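Local coordinates for protein stn1 (Schizosaccharomyces pombe, PDB 3KF6), which pairs with Ten1 in an Rpa2-Rpa3-like complex that binds single-stranded telomeric DNA and is required for telomere maintenance, at the interface of chains A and B. Numbering follows the deposited sequence. Chains: chain A, Protein stn1; chain B, Protein ten1.

Contact 1: the interface of chains A and B. Residues chain A 22, 71-75, 136; chain B 6-7, 9, 101.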
loop_
_atom_site.group_PDB
_atom_site.type_symbol
_atom_site.label_atom_id
_atom_site.label_comp_id
_atom_site.label_asym_id
_atom_site.label_seq_id
_atom_site.Cartn_x
_atom_site.Cartn_y
_atom_site.Cartn_z
ATOM N N PHE A 22 -5.647 4.995 6.884
ATOM C CA PHE A 22 -4.782 3.846 6.652
ATOM C C PHE A 22 -5.715 2.648 6.767
ATOM O O PHE A 22 -6.656 2.661 7.564
ATOM C CB PHE A 22 -3.689 3.750 7.718
ATOM C CG PHE A 22 -2.551 4.696 7.495
ATOM C CD1 PHE A 22 -2.229 5.660 8.447
ATOM C CD2 PHE A 22 -1.792 4.625 6.328
ATOM C CE1 PHE A 22 -1.165 6.541 8.240
ATOM C CE2 PHE A 22 -0.724 5.502 6.113
ATOM C CZ PHE A 22 -0.413 6.461 7.072
ATOM N N ASP A 71 -3.007 -2.869 -0.647
ATOM C CA ASP A 71 -2.117 -2.904 0.508
ATOM C C ASP A 71 -1.421 -1.557 0.665
ATOM O O ASP A 71 -0.780 -1.087 -0.268
ATOM C CB ASP A 71 -1.060 -3.999 0.308
ATOM C CG ASP A 71 -0.135 -4.154 1.503
ATOM O OD1 ASP A 71 -0.462 -3.620 2.579
ATOM O OD2 ASP A 71 0.913 -4.827 1.370
ATOM N N ASP A 72 -1.558 -0.931 1.830
ATOM C CA ASP A 72 -0.875 0.337 2.074
ATOM C C ASP A 72 0.235 0.156 3.121
ATOM O O ASP A 72 0.751 1.130 3.670
ATOM C CB ASP A 72 -1.870 1.419 2.519
ATOM C CG ASP A 72 -2.508 1.115 3.851
ATOM O OD1 ASP A 72 -2.246 0.025 4.399
ATOM O OD2 ASP A 72 -3.281 1.970 4.350
ATOM N N CYS A 73 0.593 -1.105 3.371
ATOM C CA CYS A 73 1.644 -1.484 4.321
ATOM C C CYS A 73 1.308 -1.173 5.769
ATOM O O CYS A 73 2.192 -1.176 6.625
ATOM C CB CYS A 73 2.972 -0.805 3.964
ATOM S SG CYS A 73 3.579 -1.193 2.305
ATOM N N SER A 74 0.036 -0.919 6.058
ATOM C CA SER A 74 -0.350 -0.603 7.428
ATOM C C SER A 74 -0.581 -1.832 8.304
ATOM O O SER A 74 -0.932 -1.699 9.474
ATOM C CB SER A 74 -1.604 0.282 7.428
ATOM O OG SER A 74 -2.717 -0.423 6.910
ATOM N N GLY A 75 -0.384 -3.023 7.743
ATOM C CA GLY A 75 -0.569 -4.242 8.514
ATOM C C GLY A 75 -1.787 -5.051 8.123
ATOM O O GLY A 75 -1.945 -6.195 8.563
ATOM N N TRP A 136 0.713 9.205 2.633
ATOM C CA TRP A 136 1.037 8.750 3.980
ATOM C C TRP A 136 1.115 9.957 4.910
ATOM O O TRP A 136 0.640 9.904 6.042
ATOM C CB TRP A 136 2.372 7.998 4.012
ATOM C CG TRP A 136 2.415 6.794 3.126
ATOM C CD1 TRP A 136 1.353 6.052 2.689
ATOM C CD2 TRP A 136 3.583 6.196 2.561
ATOM N NE1 TRP A 136 1.789 5.029 1.880
ATOM C CE2 TRP A 136 3.155 5.095 1.784
ATOM C CE3 TRP A 136 4.952 6.485 2.631
ATOM C CZ2 TRP A 136 4.050 4.282 1.078
ATOM C CZ3 TRP A 136 5.842 5.675 1.928
ATOM C CH2 TRP A 136 5.384 4.589 1.163
ATOM N N SER B 6 0.030 -8.141 4.520
ATOM C CA SER B 6 0.425 -6.760 4.262
ATOM C C SER B 6 1.935 -6.614 4.402
ATOM O O SER B 6 2.538 -7.146 5.332
ATOM C CB SER B 6 -0.283 -5.829 5.253
ATOM O OG SER B 6 0.099 -4.478 5.053
ATOM N N ALA B 7 2.544 -5.884 3.475
ATOM C CA ALA B 7 3.985 -5.683 3.506
ATOM C C ALA B 7 4.427 -4.719 4.606
ATOM O O ALA B 7 3.697 -3.790 4.976
ATOM C CB ALA B 7 4.462 -5.175 2.141
ATOM N N LEU B 9 6.726 -1.811 5.557
ATOM C CA LEU B 9 7.477 -0.752 4.895
ATOM C C LEU B 9 8.719 -0.452 5.722
ATOM O O LEU B 9 8.619 0.052 6.841
ATOM C CB LEU B 9 6.600 0.494 4.768
ATOM C CG LEU B 9 7.192 1.710 4.059
ATOM C CD1 LEU B 9 7.535 1.362 2.611
ATOM C CD2 LEU B 9 6.175 2.849 4.114
ATOM N N ARG B 101 5.997 6.681 9.812
ATOM C CA ARG B 101 5.034 5.590 9.876
ATOM C C ARG B 101 5.440 4.510 10.869
ATOM O O ARG B 101 4.585 3.854 11.452
ATOM C CB ARG B 101 4.829 4.961 8.495
ATOM C CG ARG B 101 4.078 5.859 7.546
ATOM C CD ARG B 101 3.589 5.092 6.352
ATOM N NE ARG B 101 2.708 3.988 6.738
ATOM C CZ ARG B 101 2.098 3.194 5.865
ATOM N NH1 ARG B 101 2.268 3.387 4.564
ATOM N NH2 ARG B 101 1.332 2.194 6.290
HETATM O O HOH W 1 4.765 -0.989 7.393
#
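B:Arg101, from helix 91-103 of Ten1, rests one face of its guanidinium against A:Phe22, turns its NH1 edge onto the face of A:Trp136 and closes its tip on a backbone carbonyl, an example of how one long cationic side chain can organise a heterodimer interface. Its chain bends at the third torsion, which turns the flat head toward the turn that follows strand 65-71 of Stn1. There B:Arg101 NH1 and NH2 both point end-on at the carbonyl oxygen A:Asp72 O, each 2.9 Å away and nearly in the guanidinium plane. NH1 arrives almost along the C=O axis, while NH2 comes in tilted from the carbonyl plane.

The ring of A:Phe22 has its CE2 3.7 Å from B:Arg101 CZ, with the two planes only 27° apart. A:Trp136 of helix 130-153 is turned much more steeply, at 64°. B:Arg101 NH1 sits over the face of its five-membered ring in a cation-pi contact, and B:Leu9 CD2 caps the six-membered ring on that same face, 3.5 Å from A:Trp136 CH2. The carboxylate of A:Asp72 is near but not in contact with the guanidinium and may add electrostatic attraction; its OD1 instead holds the hydroxyl and backbone N of A:Ser74, bracing the turn.

At the end of the strand, one residue before A:Asp72, the A:Asp71 carboxylate takes two donors from Ten1. B:Ala7 N meets A:Asp71 OD2 on its syn lone pair at 2.9 Å, in a nearly straight bond (175° at H). B:Ser6 OG lies 2.7 Å from A:Asp71 OD1, approaching from the face opposite A:Cys73 N, and accepts A:Gly75 N in turn. A water links A:Cys73 O to B:Leu9 N. Together these contacts fasten the Stn1 OB-domain turn and helix 130-153 to both ends of Ten1, and so probably help hold the Stn1-Ten1 heterodimer together.

Contact 2: the interface of chains A and B. Residues chain A 129-130, 133; chain B 86-90.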
loop_
_atom_site.group_PDB
_atom_site.type_symbol
_atom_site.label_atom_id
_atom_site.label_comp_id
_atom_site.label_asym_id
_atom_site.label_seq_id
_atom_site.Cartn_x
_atom_site.Cartn_y
_atom_site.Cartn_z
ATOM N N PRO A 129 5.698 8.568 -8.402
ATOM C CA PRO A 129 6.248 7.922 -7.204
ATOM C C PRO A 129 6.146 8.745 -5.919
ATOM O O PRO A 129 6.222 8.196 -4.821
ATOM C CB PRO A 129 7.696 7.649 -7.599
ATOM C CG PRO A 129 7.578 7.379 -9.080
ATOM C CD PRO A 129 6.656 8.497 -9.520
ATOM N N ASN A 130 5.976 10.055 -6.056
ATOM C CA ASN A 130 5.870 10.928 -4.894
ATOM C C ASN A 130 4.465 10.996 -4.310
ATOM O O ASN A 130 4.284 11.424 -3.170
ATOM C CB ASN A 130 6.345 12.333 -5.257
ATOM C CG ASN A 130 7.840 12.401 -5.457
ATOM O OD1 ASN A 130 8.610 12.176 -4.524
ATOM N ND2 ASN A 130 8.263 12.705 -6.681
ATOM N N TRP A 133 4.045 8.835 -0.722
ATOM C CA TRP A 133 4.469 9.356 0.567
ATOM C C TRP A 133 3.632 10.565 0.965
ATOM O O TRP A 133 3.425 10.801 2.152
ATOM C CB TRP A 133 5.981 9.679 0.620
ATOM C CG TRP A 133 6.479 10.753 -0.295
ATOM C CD1 TRP A 133 7.174 10.575 -1.455
ATOM C CD2 TRP A 133 6.373 12.172 -0.102
ATOM N NE1 TRP A 133 7.513 11.790 -1.997
ATOM C CE2 TRP A 133 7.033 12.788 -1.190
ATOM C CE3 TRP A 133 5.785 12.982 0.883
ATOM C CZ2 TRP A 133 7.123 14.181 -1.325
ATOM C CZ3 TRP A 133 5.874 14.371 0.751
ATOM C CH2 TRP A 133 6.541 14.954 -0.348
ATOM N N ALA B 86 10.991 3.995 -9.221
ATOM C CA ALA B 86 10.687 5.093 -8.304
ATOM C C ALA B 86 11.365 6.355 -8.834
ATOM O O ALA B 86 11.765 7.239 -8.071
ATOM C CB ALA B 86 11.204 4.770 -6.898
ATOM N N VAL B 87 11.490 6.436 -10.153
ATOM C CA VAL B 87 12.140 7.583 -10.766
ATOM C C VAL B 87 11.519 8.904 -10.335
ATOM O O VAL B 87 10.293 9.040 -10.268
ATOM C CB VAL B 87 12.107 7.484 -12.307
ATOM C CG1 VAL B 87 10.677 7.532 -12.803
ATOM C CG2 VAL B 87 12.941 8.600 -12.914
ATOM N N GLY B 88 12.378 9.869 -10.023
ATOM C CA GLY B 88 11.909 11.183 -9.616
ATOM C C GLY B 88 11.436 11.298 -8.179
ATOM O O GLY B 88 11.007 12.373 -7.749
ATOM N N ILE B 89 11.514 10.211 -7.420
ATOM C CA ILE B 89 11.052 10.280 -6.041
ATOM C C ILE B 89 11.928 11.206 -5.212
ATOM O O ILE B 89 13.144 11.297 -5.419
ATOM C CB ILE B 89 11.013 8.886 -5.377
ATOM C CG1 ILE B 89 10.231 8.966 -4.061
ATOM C CG2 ILE B 89 12.423 8.384 -5.112
ATOM C CD1 ILE B 89 9.810 7.621 -3.517
ATOM N N ASN B 90 11.284 11.915 -4.293
ATOM C CA ASN B 90 11.958 12.829 -3.384
ATOM C C ASN B 90 12.448 11.945 -2.234
ATOM O O ASN B 90 11.701 11.669 -1.300
ATOM C CB ASN B 90 10.953 13.862 -2.866
ATOM C CG ASN B 90 11.593 14.919 -1.989
ATOM O OD1 ASN B 90 12.408 14.612 -1.126
ATOM N ND2 ASN B 90 11.207 16.171 -2.195
#
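The start of helix 130-153, which follows the OB domain in this N-terminal part of Stn1, with A:Pro129 just ahead of it, meets the Ten1 segment 86-90, which connects strand 82-85 to helix 91-103. Both proteins belong to the OB-fold family of telomere-capping subunits and pair as Rpa2 and Rpa3 do, each with a helix following its barrel; here the beginning of one such helix is read by the connection leading into the other.

The contact illustrates how a primary amide can recognise a stretch of main chain by using both its ends. A:Asn130 extends its carboxamide alongside B:Ile89, with CG anti to its own carbonyl carbon (chi1 -71°). The amide oxygen A:Asn130 OD1 accepts B:Asn90 N at 2.7 Å, in the carbonyl plane and on a lone pair. The amide nitrogen A:Asn130 ND2 donates to the carbonyl oxygen B:Gly88 O at 3.0 Å, although this donor stands above the plane of that carbonyl. The two bonds thus bracket B:Ile89, whose CA lies 3.9 Å from A:Asn130 CG.

A:Trp133, which also borders B:Asn90, helps set the rotation of the amide. Its indole N-H points edge-on at the amide oxygen: A:Trp133 NE1 is 2.8 Å from A:Asn130 OD1, the bond is close to straight (168° at H), and it too uses a lone pair in the carbonyl plane. With two donors on OD1, the oxygen and nitrogen ends of the carboxamide are unlikely to be exchanged. The indole occupies the crowded position between its backbone N and carbonyl carbon (chi1 64°), which lays the ring beside the first turn of the helix, its face against A:Asn130 O. B:Asn90 CB approaches the indole at NE1 and CZ2, and the two side-chain planes are steeply inclined. On the other flank, the pyrrolidine of A:Pro129 rests on the Ten1 backbone, its CG 3.4 Å from B:Val87 O and also beside B:Ala86.

About 17 Å separates the C-alpha centres of contact 1 and contact 2, yet helix 130-153 of Stn1 contributes to both, with A:Asn130 and A:Trp133 in contact 2 and A:Trp136 in contact 1. Ten1 meets it first with the connection leading into helix 91-103 and then with B:Arg101 near that helix's end. Helix 130-153 is thus held at its start and about two turns on, and helix 91-103 is flanked by contacts just before its start and near its end, which probably limits pivoting. Contact 1 adds the Stn1 turn at 71-75 and the Ten1 N-terminal segment, tying this to the OB domain.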